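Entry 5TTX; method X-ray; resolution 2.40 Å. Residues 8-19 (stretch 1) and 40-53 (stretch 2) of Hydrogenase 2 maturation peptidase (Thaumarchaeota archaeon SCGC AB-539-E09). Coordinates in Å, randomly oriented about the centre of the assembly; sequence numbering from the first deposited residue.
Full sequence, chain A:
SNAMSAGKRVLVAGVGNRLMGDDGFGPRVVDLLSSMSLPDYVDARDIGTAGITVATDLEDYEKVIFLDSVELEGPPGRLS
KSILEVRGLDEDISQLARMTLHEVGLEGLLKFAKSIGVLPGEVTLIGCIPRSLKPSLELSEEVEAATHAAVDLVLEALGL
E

Stretch 1 8-19: KRVLVAGVGNRL
Stretch 2 (40-53) DYVDARDIGTAGIT

Two neighbouring parallel β-strands, Val10–Val15 and Val42–Gly48, run in the same direction with axes 4.6 Å apart at closest approach and 16° between their N-to-C directions; together the two stretches bury 877 Å². Backbone angles in Val10–Val15 stay extended (phi -93 to -121°, psi 116 to 134°), and those of Val42–Asp46 are similar (phi -86 to -124°, psi 98 to 130°). Val10 pairs with Val42, Leu11 with Asp43, Val12 with Ala44, Ala13 with Arg45 and Gly14 with Asp46, the CA–CA spacings being 4.7, 4.8, 4.6, 5.1 and 5.0 Å.

The hydrogen-bond ladder alternates as parallel pairing requires, Val10 and Val12 each reaching two residues spaced two apart on the other strand. Tyr41 O opens it by accepting from both Arg9 N (2.9 Å) and Val10 N (3.0 Å). Asp43 N then donates to Val10 O (2.7 Å), Val12 N to Asp43 O (2.7 Å), Arg45 N to Val12 O (2.7 Å) and Gly14 N to Arg45 O (3.0 Å). CA-H...O contacts fill the gaps, among them Ala44 CA to Val12 O at 3.3 Å and Leu11 CA to Asp43 O at 3.4 Å.

A β-bulge then shifts the register by one, so that Val15 pairs with Gly48. Ile47 turns to phi/psi -80/-24°, which lets Gly14 O accept from two successive amides, Ile47 N (2.9 Å) and Gly48 N (3.3 Å), both at bent angles near 136°. Gly16 N donates to Gly48 O (2.9 Å), while Gly48 CA lies 3.1 Å from Gly16 O. Gly16 (149/180°) and Gly48 (61/-129°) adopt backbone angles that suit glycine; Gly48 also sits within the type II' turn Ile47–Ala50, closed by Ala50 N to Ile47 O at 3.1 Å.

Apolar side chains pack on both faces of the sheet. On the face carrying Val10, Val12, Val42 and Ala44, the three valines are all t; Val10 CB lies 4.3 Å from Val42 CG2, and Val12 CG2 lies 4.1 Å from Val42 CG1. Tyr41 (chi1 71°, p; chi2 79°) presents its ring edge to Val10, with CE1 3.9 Å from Val10 CG2. On the face carrying Leu11, Ala13, Asp43 and Arg45, Leu11 (t, p) brings CD1 to 3.9 Å from Arg45 CB and CD2 to 4.0 Å from Ile52 CD1. Beyond them, Ile47 (m, m) points toward the first stretch, its CG1 3.9 Å from Ala13 CB.

The charged pair spans the bulge: Arg18 follows it, whereas Asp46 is paired with Gly14 just before it. Arg18 (m, t, t, chi4 -90°) extends to Asp46 (t, chi2 8°) in a salt bridge: Arg18 NH2 donates to Asp46 OD2 at 2.8 Å and Arg18 NE to the same oxygen at 3.1 Å, the carboxylate approaching the guanidinium edge near its plane. Water 1 reinforces the pair, accepting from Arg18 NE (3.1 Å) and donating to Asp46 OD1 (3.0 Å). Nearby, Asn17 (t) sets CB 3.7 Å from Thr49 CG2 and steadies its own loop as Asn17 OD1 accepts from Leu19 N at 3.0 Å.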

# COMPACT_ATOMS: atom_id res chain seq x y z
N LYS A 8 -20.04 33.41 -13.06
CA LYS A 8 -20.70 32.28 -12.40
C LYS A 8 -19.89 31.85 -11.18
O LYS A 8 -19.26 30.79 -11.18
CB LYS A 8 -20.85 31.11 -13.39
CG LYS A 8 -21.79 29.99 -12.94
CD LYS A 8 -21.58 28.72 -13.78
CE LYS A 8 -22.26 27.51 -13.14
NZ LYS A 8 -21.82 26.21 -13.75
N ARG A 9 -19.90 32.67 -10.13
CA ARG A 9 -19.00 32.46 -9.00
C ARG A 9 -19.69 32.19 -7.68
O ARG A 9 -19.22 31.35 -6.92
CB ARG A 9 -18.08 33.68 -8.85
CG ARG A 9 -17.01 33.75 -9.90
CD ARG A 9 -15.81 32.89 -9.50
NE ARG A 9 -14.91 32.63 -10.62
CZ ARG A 9 -13.71 32.08 -10.50
NH1 ARG A 9 -13.24 31.74 -9.29
NH2 ARG A 9 -12.95 31.87 -11.57
N VAL A 10 -20.78 32.88 -7.38
CA VAL A 10 -21.51 32.69 -6.13
C VAL A 10 -22.90 32.14 -6.46
O VAL A 10 -23.56 32.63 -7.38
CB VAL A 10 -21.64 33.99 -5.33
CG1 VAL A 10 -22.60 33.79 -4.15
CG2 VAL A 10 -20.28 34.45 -4.86
N LEU A 11 -23.31 31.12 -5.71
CA LEU A 11 -24.62 30.51 -5.84
C LEU A 11 -25.42 30.84 -4.60
O LEU A 11 -24.98 30.54 -3.48
CB LEU A 11 -24.54 28.99 -6.01
CG LEU A 11 -25.90 28.27 -5.84
CD1 LEU A 11 -26.87 28.72 -6.91
CD2 LEU A 11 -25.78 26.73 -5.85
N VAL A 12 -26.58 31.47 -4.77
CA VAL A 12 -27.56 31.58 -3.70
C VAL A 12 -28.75 30.71 -4.08
O VAL A 12 -29.43 30.98 -5.08
CB VAL A 12 -27.99 33.03 -3.45
CG1 VAL A 12 -28.94 33.13 -2.26
CG2 VAL A 12 -26.77 33.94 -3.28
N ALA A 13 -29.01 29.67 -3.27
CA ALA A 13 -29.95 28.61 -3.61
C ALA A 13 -31.13 28.62 -2.65
O ALA A 13 -30.95 28.45 -1.45
CB ALA A 13 -29.27 27.23 -3.58
N GLY A 14 -32.33 28.83 -3.20
CA GLY A 14 -33.54 28.69 -2.41
C GLY A 14 -34.11 27.29 -2.55
O GLY A 14 -34.34 26.81 -3.66
N VAL A 15 -34.32 26.64 -1.41
CA VAL A 15 -34.74 25.25 -1.39
C VAL A 15 -36.07 25.15 -0.66
O VAL A 15 -36.20 25.65 0.47
CB VAL A 15 -33.69 24.35 -0.70
CG1 VAL A 15 -34.14 22.93 -0.70
CG2 VAL A 15 -32.35 24.48 -1.38
N GLY A 16 -37.03 24.49 -1.28
CA GLY A 16 -38.29 24.17 -0.63
C GLY A 16 -39.42 24.13 -1.65
O GLY A 16 -39.23 24.37 -2.84
N ASN A 17 -40.61 23.84 -1.15
CA ASN A 17 -41.80 23.66 -1.98
C ASN A 17 -42.72 24.88 -1.84
O ASN A 17 -43.35 25.06 -0.80
CB ASN A 17 -42.53 22.40 -1.55
CG ASN A 17 -43.63 21.98 -2.51
OD1 ASN A 17 -44.14 22.78 -3.31
ND2 ASN A 17 -44.01 20.72 -2.44
N ARG A 18 -42.82 25.67 -2.92
CA ARG A 18 -43.68 26.86 -2.96
C ARG A 18 -45.15 26.57 -2.66
O ARG A 18 -45.88 27.49 -2.30
CB ARG A 18 -43.64 27.53 -4.33
CG ARG A 18 -42.43 28.39 -4.57
CD ARG A 18 -42.42 28.88 -5.98
NE ARG A 18 -41.10 29.43 -6.36
CZ ARG A 18 -40.76 30.70 -6.19
NH1 ARG A 18 -41.63 31.56 -5.65
NH2 ARG A 18 -39.58 31.14 -6.59
N LEU A 19 -45.60 25.33 -2.86
CA LEU A 19 -46.99 24.96 -2.64
C LEU A 19 -47.27 24.57 -1.19
O LEU A 19 -48.42 24.23 -0.86
CB LEU A 19 -47.36 23.78 -3.54
CG LEU A 19 -46.94 23.93 -4.99
CD1 LEU A 19 -47.36 22.68 -5.74
CD2 LEU A 19 -47.60 25.16 -5.59
N ASP A 40 -23.33 40.16 -11.96
CA ASP A 40 -23.50 38.99 -12.83
C ASP A 40 -22.94 37.72 -12.20
O ASP A 40 -23.43 36.62 -12.49
CB ASP A 40 -22.82 39.22 -14.18
CG ASP A 40 -23.69 40.00 -15.15
OD1 ASP A 40 -23.13 40.78 -15.95
OD2 ASP A 40 -24.94 39.85 -15.10
N TYR A 41 -21.92 37.84 -11.35
CA TYR A 41 -21.27 36.64 -10.85
C TYR A 41 -22.12 35.92 -9.79
O TYR A 41 -21.84 34.76 -9.47
CB TYR A 41 -19.86 36.97 -10.33
CG TYR A 41 -19.83 37.77 -9.05
CD1 TYR A 41 -20.03 37.15 -7.82
CD2 TYR A 41 -19.58 39.13 -9.07
CE1 TYR A 41 -20.03 37.86 -6.64
CE2 TYR A 41 -19.54 39.86 -7.88
CZ TYR A 41 -19.78 39.21 -6.67
OH TYR A 41 -19.76 39.90 -5.49
N VAL A 42 -23.14 36.57 -9.25
CA VAL A 42 -24.07 35.93 -8.33
C VAL A 42 -25.16 35.21 -9.12
O VAL A 42 -25.80 35.82 -9.98
CB VAL A 42 -24.68 36.97 -7.38
CG1 VAL A 42 -25.71 36.30 -6.46
CG2 VAL A 42 -23.59 37.62 -6.58
N ASP A 43 -25.36 33.92 -8.84
CA ASP A 43 -26.52 33.19 -9.35
C ASP A 43 -27.49 32.97 -8.19
O ASP A 43 -27.21 32.18 -7.28
CB ASP A 43 -26.14 31.84 -9.94
CG ASP A 43 -25.63 31.94 -11.33
OD1 ASP A 43 -25.42 30.86 -11.92
OD2 ASP A 43 -25.43 33.07 -11.83
N ALA A 44 -28.62 33.67 -8.22
CA ALA A 44 -29.73 33.41 -7.30
C ALA A 44 -30.65 32.42 -7.98
O ALA A 44 -31.30 32.76 -8.96
CB ALA A 44 -30.47 34.70 -6.95
N ARG A 45 -30.70 31.18 -7.50
CA ARG A 45 -31.35 30.10 -8.24
C ARG A 45 -32.42 29.45 -7.37
O ARG A 45 -32.17 29.08 -6.21
CB ARG A 45 -30.33 29.06 -8.72
CG ARG A 45 -29.92 29.26 -10.19
CD ARG A 45 -28.79 28.32 -10.66
NE ARG A 45 -29.11 26.90 -10.55
CZ ARG A 45 -28.22 25.91 -10.63
NH1 ARG A 45 -28.59 24.64 -10.52
NH2 ARG A 45 -26.93 26.20 -10.82
N ASP A 46 -33.61 29.32 -7.93
CA ASP A 46 -34.75 28.69 -7.26
C ASP A 46 -34.66 27.19 -7.51
O ASP A 46 -35.06 26.69 -8.56
CB ASP A 46 -36.05 29.30 -7.79
CG ASP A 46 -37.29 28.59 -7.29
OD1 ASP A 46 -37.19 27.71 -6.40
OD2 ASP A 46 -38.37 28.93 -7.79
N ILE A 47 -34.11 26.47 -6.54
CA ILE A 47 -33.93 25.02 -6.67
C ILE A 47 -35.23 24.27 -6.38
O ILE A 47 -35.41 23.14 -6.86
CB ILE A 47 -32.77 24.63 -5.74
CG1 ILE A 47 -31.51 25.37 -6.16
CG2 ILE A 47 -32.52 23.13 -5.73
CD1 ILE A 47 -30.98 24.97 -7.52
N GLY A 48 -36.14 24.87 -5.61
CA GLY A 48 -37.40 24.21 -5.30
C GLY A 48 -37.18 22.90 -4.56
O GLY A 48 -36.45 22.84 -3.56
N THR A 49 -37.81 21.85 -5.07
CA THR A 49 -37.70 20.48 -4.55
C THR A 49 -36.91 19.58 -5.48
O THR A 49 -36.88 18.36 -5.28
CB THR A 49 -39.10 19.87 -4.39
OG1 THR A 49 -39.80 19.98 -5.64
CG2 THR A 49 -39.89 20.57 -3.31
N ALA A 50 -36.31 20.14 -6.53
CA ALA A 50 -35.67 19.33 -7.56
C ALA A 50 -34.22 18.98 -7.24
O ALA A 50 -33.62 18.21 -8.00
CB ALA A 50 -35.74 20.07 -8.91
N GLY A 51 -33.64 19.52 -6.16
CA GLY A 51 -32.23 19.30 -5.83
C GLY A 51 -31.26 19.85 -6.87
O GLY A 51 -31.65 20.35 -7.92
N ILE A 52 -29.98 19.72 -6.58
CA ILE A 52 -28.95 20.21 -7.49
C ILE A 52 -27.87 19.15 -7.65
O ILE A 52 -27.53 18.45 -6.70
CB ILE A 52 -28.35 21.54 -6.98
CG1 ILE A 52 -27.22 22.01 -7.90
CG2 ILE A 52 -27.96 21.42 -5.53
CD1 ILE A 52 -26.98 23.52 -7.88
N THR A 53 -27.37 19.01 -8.88
CA THR A 53 -26.23 18.15 -9.16
C THR A 53 -24.91 18.83 -8.76
O THR A 53 -24.69 20.02 -9.02
CB THR A 53 -26.19 17.79 -10.64
OG1 THR A 53 -27.46 17.27 -11.03
CG2 THR A 53 -25.10 16.74 -10.93
O HOH W 1 -39.90 26.58 -6.71